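Local coordinates for protein cyclopropane-fatty-acyl-phospholipid synthase 1 (Mycobacterium tuberculosis, PDB 1KPH) that catalyses cyclopropane ring formation at the distal double bond of alpha-mycolic acids, transferring a methylene group from S-adenosyl-L-methionine, at residues S227-Y232 against Y277-Q282; V163-T168 against Q282-K287; A242-K247 against R261-L266. All blocks are in the same frame, centred on the assembly; numbering follows the deposited sequence.

Contact 1 (S227-Y232 against Y277-Q282); sequences SLQPHY and YIDVNQ. With 10A (didecyl-dimethyl-ammonium), chain G; CO3 (carbonate ion), chain E.
Asp279 OD1 is gripped by two donors, one from each segment. Ser227 OG donates to the syn lone pair of Asp279 OD1 at 2.7 Å, and Val280, next to the aspartate in strand 278-286, brings its backbone N to OD1 from above the carboxylate plane. Ser227 OG stands anti to its backbone N (chi1 176°), and from there it also accepts from Gln229 N at 3.3 Å, forming an ST turn. The turn lies where strand 221-227 gives way to helix 229-245. Gln229 lays its amide against the Asp279 carboxylate, planes 29° apart, and carries NE2 on to Ile278 O (3.1 Å), which it meets from above the carbonyl plane. Ser227 and Asn281 form an antiparallel non-hydrogen-bonded pair, a bridge between the edge strand 221-227 and strand 278-286 of the methyltransferase sheet; one residue on, Leu228 N bonds Val280 O at 3.0 Å. Val280 faces the incoming chain: its CG1 packs 3.7 Å from Leu228 CB and touches CD2 of the Tyr232 ring. Val280 CG2, anti to the backbone N, turns to the carbonate, 3.6 Å from O1. Tyr232 OH lies 2.5 Å from carbonate O2, so short that the exact length is doubtful; O2 sits in the ring plane, and the hydroxyl approaches C13 of the didecyl-dimethyl-ammonium. His167 NE2 and Cys35 N also bind this ion, probably from the crystallisation liquor, while Phe273 stacks on the Tyr232 ring.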
loop_
_atom_site.group_PDB
_atom_site.type_symbol
_atom_site.label_atom_id
_atom_site.label_comp_id
_atom_site.label_asym_id
_atom_site.label_seq_id
_atom_site.Cartn_x
_atom_site.Cartn_y
_atom_site.Cartn_z
ATOM N N SER A 227 1.093 12.897 -7.164
ATOM C CA SER A 227 1.629 11.740 -7.867
ATOM C C SER A 227 3.081 11.465 -7.491
ATOM O O SER A 227 3.881 12.393 -7.373
ATOM C CB SER A 227 1.530 11.954 -9.381
ATOM O OG SER A 227 2.131 10.885 -10.089
ATOM N N LEU A 228 3.411 10.187 -7.315
ATOM C CA LEU A 228 4.772 9.770 -6.981
ATOM C C LEU A 228 5.286 8.842 -8.084
ATOM O O LEU A 228 6.234 8.078 -7.884
ATOM C CB LEU A 228 4.789 9.022 -5.643
ATOM C CG LEU A 228 4.271 9.741 -4.399
ATOM C CD1 LEU A 228 4.564 8.878 -3.173
ATOM C CD2 LEU A 228 4.937 11.101 -4.264
ATOM N N GLN A 229 4.654 8.933 -9.249
ATOM C CA GLN A 229 4.969 8.104 -10.409
ATOM C C GLN A 229 6.443 7.765 -10.658
ATOM O O GLN A 229 6.815 6.591 -10.673
ATOM C CB GLN A 229 4.359 8.739 -11.665
ATOM C CG GLN A 229 4.411 7.866 -12.906
ATOM C CD GLN A 229 3.661 8.485 -14.070
ATOM O OE1 GLN A 229 3.960 9.603 -14.487
ATOM N NE2 GLN A 229 2.677 7.761 -14.599
ATOM N N PRO A 230 7.302 8.779 -10.857
ATOM C CA PRO A 230 8.718 8.472 -11.102
ATOM C C PRO A 230 9.417 7.784 -9.941
ATOM O O PRO A 230 10.370 7.024 -10.138
ATOM C CB PRO A 230 9.318 9.841 -11.404
ATOM C CG PRO A 230 8.499 10.749 -10.536
ATOM C CD PRO A 230 7.089 10.235 -10.787
ATOM N N HIS A 231 8.949 8.050 -8.728
ATOM C CA HIS A 231 9.551 7.447 -7.550
ATOM C C HIS A 231 9.349 5.936 -7.486
ATOM O O HIS A 231 10.158 5.231 -6.884
ATOM C CB HIS A 231 8.983 8.086 -6.284
ATOM C CG HIS A 231 9.299 9.541 -6.148
ATOM N ND1 HIS A 231 10.544 10.002 -5.778
ATOM C CD2 HIS A 231 8.538 10.641 -6.356
ATOM C CE1 HIS A 231 10.535 11.323 -5.761
ATOM N NE2 HIS A 231 9.329 11.736 -6.107
ATOM N N TYR A 232 8.288 5.426 -8.108
ATOM C CA TYR A 232 8.036 3.988 -8.039
ATOM C C TYR A 232 8.959 3.136 -8.907
ATOM O O TYR A 232 9.290 2.007 -8.542
ATOM C CB TYR A 232 6.578 3.670 -8.381
ATOM C CG TYR A 232 5.962 2.663 -7.429
ATOM C CD1 TYR A 232 6.738 1.650 -6.865
ATOM C CD2 TYR A 232 4.615 2.734 -7.081
ATOM C CE1 TYR A 232 6.193 0.738 -5.969
ATOM C CE2 TYR A 232 4.055 1.816 -6.185
ATOM C CZ TYR A 232 4.853 0.827 -5.631
ATOM O OH TYR A 232 4.327 -0.058 -4.723
ATOM N N TYR A 277 2.259 3.830 -18.029
ATOM C CA TYR A 277 0.978 3.137 -18.159
ATOM C C TYR A 277 0.263 3.071 -16.818
ATOM O O TYR A 277 -0.953 2.915 -16.763
ATOM C CB TYR A 277 1.159 1.723 -18.722
ATOM C CG TYR A 277 1.553 1.697 -20.181
ATOM C CD1 TYR A 277 1.392 0.544 -20.952
ATOM C CD2 TYR A 277 2.105 2.823 -20.790
ATOM C CE1 TYR A 277 1.773 0.518 -22.295
ATOM C CE2 TYR A 277 2.488 2.808 -22.123
ATOM C CZ TYR A 277 2.322 1.657 -22.870
ATOM O OH TYR A 277 2.714 1.659 -24.189
ATOM N N ILE A 278 1.027 3.182 -15.737
ATOM C CA ILE A 278 0.448 3.163 -14.401
ATOM C C ILE A 278 1.015 4.313 -13.586
ATOM O O ILE A 278 2.109 4.805 -13.860
ATOM C CB ILE A 278 0.708 1.822 -13.680
ATOM C CG1 ILE A 278 2.194 1.472 -13.731
ATOM C CG2 ILE A 278 -0.136 0.724 -14.322
ATOM C CD1 ILE A 278 2.510 0.115 -13.135
ATOM N N ASP A 279 0.254 4.740 -12.586
ATOM C CA ASP A 279 0.630 5.862 -11.737
ATOM C C ASP A 279 0.364 5.460 -10.286
ATOM O O ASP A 279 -0.154 4.373 -10.019
ATOM C CB ASP A 279 -0.237 7.073 -12.129
ATOM C CG ASP A 279 0.297 8.401 -11.602
ATOM O OD1 ASP A 279 1.276 8.419 -10.832
ATOM O OD2 ASP A 279 -0.287 9.444 -11.970
ATOM N N VAL A 280 0.743 6.323 -9.353
ATOM C CA VAL A 280 0.507 6.074 -7.934
ATOM C C VAL A 280 0.232 7.447 -7.335
ATOM O O VAL A 280 0.996 8.393 -7.539
ATOM C CB VAL A 280 1.725 5.387 -7.244
ATOM C CG1 VAL A 280 2.972 6.239 -7.379
ATOM C CG2 VAL A 280 1.404 5.127 -5.777
ATOM N N ASN A 281 -0.878 7.564 -6.616
ATOM C CA ASN A 281 -1.265 8.853 -6.061
ATOM C C ASN A 281 -1.726 8.838 -4.616
ATOM O O ASN A 281 -2.287 7.851 -4.136
ATOM C CB ASN A 281 -2.394 9.453 -6.908
ATOM C CG ASN A 281 -1.946 9.827 -8.304
ATOM O OD1 ASN A 281 -1.431 10.920 -8.528
ATOM N ND2 ASN A 281 -2.129 8.911 -9.250
ATOM N N GLN A 282 -1.486 9.954 -3.935
ATOM C CA GLN A 282 -1.927 10.124 -2.559
ATOM C C GLN A 282 -3.094 11.108 -2.605
ATOM O O GLN A 282 -2.933 12.244 -3.046
ATOM C CB GLN A 282 -0.821 10.712 -1.680
ATOM C CG GLN A 282 0.433 9.877 -1.577
ATOM C CD GLN A 282 1.205 10.178 -0.306
ATOM O OE1 GLN A 282 1.217 11.314 0.169
ATOM N NE2 GLN A 282 1.863 9.160 0.248
HETATM C C1 10A G . -4.642 -4.538 -13.462
HETATM C C2 10A G . -4.632 -5.417 -12.207
HETATM C C3 10A G . -3.825 -4.738 -11.095
HETATM C C4 10A G . -3.715 -5.521 -9.778
HETATM C C5 10A G . -2.869 -4.672 -8.818
HETATM C C6 10A G . -2.576 -5.307 -7.450
HETATM C C7 10A G . -1.689 -4.284 -6.722
HETATM C C8 10A G . -1.120 -4.754 -5.381
HETATM C C9 10A G . -0.206 -3.636 -4.835
HETATM C C10 10A G . 0.558 -4.128 -3.606
HETATM N N1 10A G . 1.708 -3.327 -2.974
HETATM C C11 10A G . 2.258 -4.194 -1.859
HETATM C C12 10A G . 1.208 -2.059 -2.329
HETATM C C13 10A G . 2.847 -2.899 -3.912
HETATM C C14 10A G . 3.656 -3.915 -4.778
HETATM C C15 10A G . 4.512 -3.321 -5.922
HETATM C C16 10A G . 3.810 -2.557 -7.070
HETATM C C17 10A G . 2.888 -3.444 -7.929
HETATM C C18 10A G . 2.224 -2.679 -9.081
HETATM C C19 10A G . 1.331 -3.620 -9.903
HETATM C C20 10A G . 0.720 -2.844 -11.080
HETATM C C21 10A G . -0.150 -3.748 -11.958
HETATM C C22 10A G . -0.700 -2.917 -13.117
HETATM C C CO3 E . 1.619 1.638 -3.623
HETATM O O1 CO3 E . 2.654 2.702 -3.409
HETATM O O2 CO3 E . 1.988 0.409 -4.064
HETATM O O3 CO3 E . 0.303 1.907 -3.378
#

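Contact 2 (V163-T168 against Q282-K287); sequences VMLLHT and QFTCQK. With CO3 (carbonate ion), chain E.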
loop_
_atom_site.group_PDB
_atom_site.type_symbol
_atom_site.label_atom_id
_atom_site.label_comp_id
_atom_site.label_asym_id
_atom_site.label_seq_id
_atom_site.Cartn_x
_atom_site.Cartn_y
_atom_site.Cartn_z
ATOM N N VAL A 163 -9.871 13.235 8.505
ATOM C CA VAL A 163 -9.114 13.252 7.258
ATOM C C VAL A 163 -8.546 11.873 6.958
ATOM O O VAL A 163 -8.036 11.203 7.853
ATOM C CB VAL A 163 -7.923 14.236 7.332
ATOM C CG1 VAL A 163 -7.193 14.271 5.991
ATOM C CG2 VAL A 163 -8.405 15.616 7.719
ATOM N N MET A 164 -8.649 11.448 5.701
ATOM C CA MET A 164 -8.102 10.164 5.279
ATOM C C MET A 164 -7.118 10.368 4.136
ATOM O O MET A 164 -7.433 11.020 3.141
ATOM C CB MET A 164 -9.196 9.193 4.813
ATOM C CG MET A 164 -8.631 7.990 4.031
ATOM S SD MET A 164 -9.744 6.575 3.725
ATOM C CE MET A 164 -10.771 7.227 2.371
ATOM N N LEU A 165 -5.919 9.822 4.292
ATOM C CA LEU A 165 -4.912 9.913 3.248
ATOM C C LEU A 165 -4.950 8.550 2.578
ATOM O O LEU A 165 -4.564 7.547 3.176
ATOM C CB LEU A 165 -3.522 10.192 3.843
ATOM C CG LEU A 165 -2.333 10.452 2.896
ATOM C CD1 LEU A 165 -1.970 9.179 2.153
ATOM C CD2 LEU A 165 -2.672 11.561 1.909
ATOM N N LEU A 166 -5.464 8.513 1.355
ATOM C CA LEU A 166 -5.553 7.270 0.601
ATOM C C LEU A 166 -4.469 7.290 -0.462
ATOM O O LEU A 166 -4.469 8.137 -1.353
ATOM C CB LEU A 166 -6.929 7.131 -0.063
ATOM C CG LEU A 166 -7.106 5.890 -0.944
ATOM C CD1 LEU A 166 -7.002 4.638 -0.083
ATOM C CD2 LEU A 166 -8.459 5.942 -1.651
ATOM N N HIS A 167 -3.548 6.342 -0.352
ATOM C CA HIS A 167 -2.424 6.224 -1.264
ATOM C C HIS A 167 -2.610 4.933 -2.046
ATOM O O HIS A 167 -2.635 3.842 -1.473
ATOM C CB HIS A 167 -1.130 6.233 -0.431
ATOM C CG HIS A 167 0.115 5.916 -1.199
ATOM N ND1 HIS A 167 1.303 6.585 -0.985
ATOM C CD2 HIS A 167 0.391 4.942 -2.099
ATOM C CE1 HIS A 167 2.255 6.034 -1.718
ATOM N NE2 HIS A 167 1.729 5.033 -2.402
ATOM N N THR A 168 -2.752 5.060 -3.363
ATOM C CA THR A 168 -2.977 3.888 -4.196
ATOM C C THR A 168 -2.460 4.029 -5.613
ATOM O O THR A 168 -2.380 5.125 -6.159
ATOM C CB THR A 168 -4.490 3.572 -4.301
ATOM O OG1 THR A 168 -4.694 2.443 -5.162
ATOM C CG2 THR A 168 -5.241 4.769 -4.880
ATOM N N GLN A 282 -1.486 9.954 -3.935
ATOM C CA GLN A 282 -1.927 10.124 -2.559
ATOM C C GLN A 282 -3.094 11.108 -2.605
ATOM O O GLN A 282 -2.933 12.244 -3.046
ATOM C CB GLN A 282 -0.821 10.712 -1.680
ATOM C CG GLN A 282 0.433 9.877 -1.577
ATOM C CD GLN A 282 1.205 10.178 -0.306
ATOM O OE1 GLN A 282 1.217 11.314 0.169
ATOM N NE2 GLN A 282 1.863 9.160 0.248
ATOM N N PHE A 283 -4.264 10.664 -2.160
ATOM C CA PHE A 283 -5.450 11.509 -2.154
ATOM C C PHE A 283 -5.752 11.978 -0.737
ATOM O O PHE A 283 -5.938 11.168 0.166
ATOM C CB PHE A 283 -6.661 10.738 -2.674
ATOM C CG PHE A 283 -6.533 10.272 -4.093
ATOM C CD1 PHE A 283 -7.118 10.992 -5.131
ATOM C CD2 PHE A 283 -5.857 9.093 -4.393
ATOM C CE1 PHE A 283 -7.035 10.537 -6.453
ATOM C CE2 PHE A 283 -5.767 8.632 -5.704
ATOM C CZ PHE A 283 -6.359 9.354 -6.736
ATOM N N THR A 284 -5.785 13.288 -0.542
ATOM C CA THR A 284 -6.103 13.849 0.762
ATOM C C THR A 284 -7.623 13.998 0.790
ATOM O O THR A 284 -8.180 14.903 0.169
ATOM C CB THR A 284 -5.439 15.229 0.959
ATOM O OG1 THR A 284 -4.013 15.085 0.893
ATOM C CG2 THR A 284 -5.813 15.821 2.314
ATOM N N CYS A 285 -8.287 13.093 1.498
ATOM C CA CYS A 285 -9.738 13.104 1.589
ATOM C C CYS A 285 -10.219 13.809 2.857
ATOM O O CYS A 285 -10.078 13.291 3.964
ATOM C CB CYS A 285 -10.250 11.667 1.533
ATOM S SG CYS A 285 -9.659 10.774 0.067
ATOM N N GLN A 286 -10.787 14.999 2.672
ATOM C CA GLN A 286 -11.279 15.818 3.776
ATOM C C GLN A 286 -12.780 15.661 4.023
ATOM O O GLN A 286 -13.592 15.769 3.102
ATOM C CB GLN A 286 -10.970 17.291 3.494
ATOM C CG GLN A 286 -11.375 18.245 4.606
ATOM C CD GLN A 286 -10.451 18.162 5.798
ATOM O OE1 GLN A 286 -9.242 18.330 5.664
ATOM N NE2 GLN A 286 -11.016 17.908 6.976
ATOM N N LYS A 287 -13.148 15.408 5.273
ATOM C CA LYS A 287 -14.553 15.260 5.629
ATOM C C LYS A 287 -15.112 16.620 6.034
ATOM O O LYS A 287 -14.353 17.539 6.356
ATOM C CB LYS A 287 -14.711 14.264 6.780
ATOM C CG LYS A 287 -16.150 14.045 7.224
ATOM C CD LYS A 287 -16.242 12.979 8.304
ATOM C CE LYS A 287 -17.663 12.849 8.828
ATOM N NZ LYS A 287 -17.800 11.755 9.828
HETATM C C CO3 E . 1.619 1.638 -3.623
HETATM O O1 CO3 E . 2.654 2.702 -3.409
HETATM O O2 CO3 E . 1.988 0.409 -4.064
HETATM O O3 CO3 E . 0.303 1.907 -3.378
#
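Gln282 NE2 donates to His167 ND1 at 2.9 Å, in a nearly straight bond (166°) that lies close to both the ring plane and the amide plane, although these planes are turned 68° apart. ND1 accepting is consistent with the proton on His167 NE2, which across the ring donates to carbonate O1 at 2.7 Å. Gln282 OE1 is taken by Lys59, a second-shell charge that probably polarises the amide toward the histidine. Four backbone bonds follow, paired at Leu166/Phe283 and Met164/Cys285; the shortest runs from Phe283 N to Leu166 O, 2.7 Å. These hydrogen-bonded pairs alternate with non-hydrogen-bonded ones, an antiparallel ladder whose segment axes approach to 4.5 Å. Here strand 278-286 runs against the otherwise parallel Rossmann-like methyltransferase sheet, lying between strands 163-171 and 221-227. On the face with His167 and Gln282, Leu165 CD2 rests 3.9 Å from Thr284 OG1, and Val163 CG2 lies against the amide end of Gln286, whose chain bends at chi2 (74°) to bring it there. On the other face the Phe283 ring presents its edge to Leu166 O and meets Thr168 CG2 at 4.0 Å through CE2. Helix 147-157 packs on that face through Met164 and Leu166.

Contact 3 (A242-K247 against R261-L266); sequences ALQANK and RYMKYL
Leu243 is the bump that fills a hollow between Tyr262, Met263 and Leu266, its side chain pointing from helix 229-245 to helix 256-275 and its CD2 methyl entering the hollow. With CG anti to the backbone N (chi1 178°), the branch extends well forward, and Leu243 CD2 reaches three walls at almost equal range: Met263 SD and Leu266 CD1, each at 3.6 Å, and Tyr262 CB at 3.8 Å. Tyr262 supplies only the root of its side chain, for the ring leads away toward His15 and Phe22. Leu266 meets the leucine at about a right angle, tip to tip through the methyls CD2 and CD1.

The third wall is itself a bump. Met263 leaves its helix to one side, but bends at chi2 (-61°) and chi3 (-69°) fold the thioether back toward helix 229-245. Met263 and Leu243 slide past each other in opposite directions, placing SD beside Leu243 CG at 3.7 Å. The CE methyl continues to Gln244 and sits 3.7 Å from Gln244 CB, while OE1 of the same glutamine comes within 4.0 Å of it. Gln244 extends across the methionine at about a right angle, its aliphatic root making the closest approach at this exposed margin. The contact is packing throughout, mostly apolar, between backbones whose nearest CA atoms, of Gln244 and Met263, remain 7.4 Å apart.

The two helices form an antiparallel hairpin joined through the short helix 247-253. Tyr259, one turn before Met263 on helix 256-275, also touches Leu243 and Gln244, and Phe26 adds a loop contact to Leu243. Leu266 packs earlier on helix 229-245, on Leu236, Trp239 and Ser240, while Arg261 and Tyr265 turn to helix 186-199.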
loop_
_atom_site.group_PDB
_atom_site.type_symbol
_atom_site.label_atom_id
_atom_site.label_comp_id
_atom_site.label_asym_id
_atom_site.label_seq_id
_atom_site.Cartn_x
_atom_site.Cartn_y
_atom_site.Cartn_z
ATOM N N ALA A 242 18.102 -5.971 -5.166
ATOM C CA ALA A 242 18.358 -6.723 -3.943
ATOM C C ALA A 242 17.944 -8.191 -4.079
ATOM O O ALA A 242 18.719 -9.095 -3.758
ATOM C CB ALA A 242 17.620 -6.074 -2.768
ATOM N N LEU A 243 16.724 -8.425 -4.552
ATOM C CA LEU A 243 16.228 -9.787 -4.722
ATOM C C LEU A 243 17.199 -10.610 -5.557
ATOM O O LEU A 243 17.543 -11.741 -5.201
ATOM C CB LEU A 243 14.848 -9.776 -5.395
ATOM C CG LEU A 243 14.231 -11.152 -5.671
ATOM C CD1 LEU A 243 14.168 -11.956 -4.377
ATOM C CD2 LEU A 243 12.836 -10.982 -6.264
ATOM N N GLN A 244 17.643 -10.034 -6.669
ATOM C CA GLN A 244 18.577 -10.707 -7.563
ATOM C C GLN A 244 19.881 -11.085 -6.860
ATOM O O GLN A 244 20.378 -12.201 -7.013
ATOM C CB GLN A 244 18.868 -9.814 -8.770
ATOM C CG GLN A 244 19.869 -10.388 -9.753
ATOM C CD GLN A 244 19.848 -9.665 -11.086
ATOM O OE1 GLN A 244 19.393 -10.210 -12.094
ATOM N NE2 GLN A 244 20.328 -8.427 -11.099
ATOM N N ALA A 245 20.434 -10.156 -6.086
ATOM C CA ALA A 245 21.678 -10.418 -5.367
ATOM C C ALA A 245 21.426 -11.437 -4.255
ATOM O O ALA A 245 22.362 -12.054 -3.740
ATOM C CB ALA A 245 22.229 -9.118 -4.781
ATOM N N ASN A 246 20.157 -11.599 -3.892
ATOM C CA ASN A 246 19.747 -12.546 -2.857
ATOM C C ASN A 246 19.123 -13.789 -3.492
ATOM O O ASN A 246 18.430 -14.557 -2.824
ATOM C CB ASN A 246 18.725 -11.892 -1.921
ATOM C CG ASN A 246 19.373 -11.017 -0.862
ATOM O OD1 ASN A 246 18.797 -10.016 -0.429
ATOM N ND2 ASN A 246 20.572 -11.400 -0.428
ATOM N N LYS A 247 19.374 -13.970 -4.785
ATOM C CA LYS A 247 18.833 -15.098 -5.543
ATOM C C LYS A 247 19.036 -16.456 -4.879
ATOM O O LYS A 247 18.084 -17.219 -4.713
ATOM C CB LYS A 247 19.451 -15.120 -6.942
ATOM C CG LYS A 247 19.043 -16.305 -7.802
ATOM C CD LYS A 247 19.688 -16.191 -9.173
ATOM C CE LYS A 247 19.481 -17.441 -10.005
ATOM N NZ LYS A 247 20.219 -17.344 -11.298
ATOM N N ARG A 261 9.414 -15.741 -10.803
ATOM C CA ARG A 261 8.130 -15.066 -10.861
ATOM C C ARG A 261 8.224 -13.667 -10.254
ATOM O O ARG A 261 7.743 -12.698 -10.837
ATOM C CB ARG A 261 7.078 -15.895 -10.125
ATOM C CG ARG A 261 5.658 -15.370 -10.252
ATOM C CD ARG A 261 4.665 -16.421 -9.794
ATOM N NE ARG A 261 4.916 -16.831 -8.417
ATOM C CZ ARG A 261 4.321 -17.860 -7.821
ATOM N NH1 ARG A 261 3.438 -18.593 -8.483
ATOM N NH2 ARG A 261 4.608 -18.152 -6.560
ATOM N N TYR A 262 8.849 -13.559 -9.088
ATOM C CA TYR A 262 8.973 -12.258 -8.447
ATOM C C TYR A 262 9.890 -11.288 -9.181
ATOM O O TYR A 262 9.644 -10.084 -9.176
ATOM C CB TYR A 262 9.405 -12.410 -6.987
ATOM C CG TYR A 262 8.215 -12.573 -6.071
ATOM C CD1 TYR A 262 7.459 -13.744 -6.085
ATOM C CD2 TYR A 262 7.791 -11.524 -5.254
ATOM C CE1 TYR A 262 6.310 -13.867 -5.318
ATOM C CE2 TYR A 262 6.636 -11.637 -4.479
ATOM C CZ TYR A 262 5.903 -12.814 -4.520
ATOM O OH TYR A 262 4.762 -12.943 -3.767
ATOM N N MET A 263 10.942 -11.794 -9.815
ATOM C CA MET A 263 11.828 -10.905 -10.559
ATOM C C MET A 263 11.046 -10.359 -11.754
ATOM O O MET A 263 11.103 -9.168 -12.061
ATOM C CB MET A 263 13.070 -11.652 -11.051
ATOM C CG MET A 263 14.121 -11.914 -9.982
ATOM S SD MET A 263 14.782 -10.385 -9.261
ATOM C CE MET A 263 15.706 -9.707 -10.663
ATOM N N LYS A 264 10.311 -11.241 -12.422
ATOM C CA LYS A 264 9.514 -10.853 -13.579
ATOM C C LYS A 264 8.505 -9.783 -13.173
ATOM O O LYS A 264 8.274 -8.821 -13.905
ATOM C CB LYS A 264 8.783 -12.075 -14.149
ATOM C CG LYS A 264 7.817 -11.767 -15.293
ATOM C CD LYS A 264 7.145 -13.043 -15.797
ATOM C CE LYS A 264 6.111 -12.751 -16.874
ATOM N NZ LYS A 264 5.461 -14.003 -17.351
ATOM N N TYR A 265 7.918 -9.958 -11.996
ATOM C CA TYR A 265 6.934 -9.021 -11.472
ATOM C C TYR A 265 7.572 -7.680 -11.096
ATOM O O TYR A 265 7.123 -6.622 -11.551
ATOM C CB TYR A 265 6.207 -9.686 -10.285
ATOM C CG TYR A 265 5.927 -8.839 -9.053
ATOM C CD1 TYR A 265 5.179 -7.661 -9.129
ATOM C CD2 TYR A 265 6.384 -9.249 -7.796
ATOM C CE1 TYR A 265 4.891 -6.913 -7.978
ATOM C CE2 TYR A 265 6.105 -8.512 -6.644
ATOM C CZ TYR A 265 5.356 -7.345 -6.739
ATOM O OH TYR A 265 5.067 -6.629 -5.592
ATOM N N LEU A 266 8.634 -7.719 -10.297
ATOM C CA LEU A 266 9.301 -6.487 -9.880
ATOM C C LEU A 266 9.827 -5.659 -11.055
ATOM O O LEU A 266 9.534 -4.465 -11.164
ATOM C CB LEU A 266 10.442 -6.808 -8.913
ATOM C CG LEU A 266 10.007 -7.367 -7.554
ATOM C CD1 LEU A 266 11.234 -7.752 -6.749
ATOM C CD2 LEU A 266 9.170 -6.329 -6.802
#

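Contacts 1 and 2 use successive parts of strand 278-286 and share Gln282; their centres lie 15 Å apart. They touch directly, with a probable hydrogen bond from Asn281 N to Thr168 O (2.9 Å) and packing of Val280 CG2 on His167 NE2 (3.4 Å). Both reach the carbonate, through Tyr232 and His167, whose side chains each lie about 8 Å from the bound S-adenosyl-L-homocysteine. Contact 3 is nested within both chain loops, its centre 21 Å from that of contact 1. The lipid-like ligand touches Tyr265 of contact 3 and Tyr232 and Ile278 of contact 1. Cys269, the active-site residue inferred by similarity, has its side chain about 5 Å from Ile278 and 6 Å from Leu266.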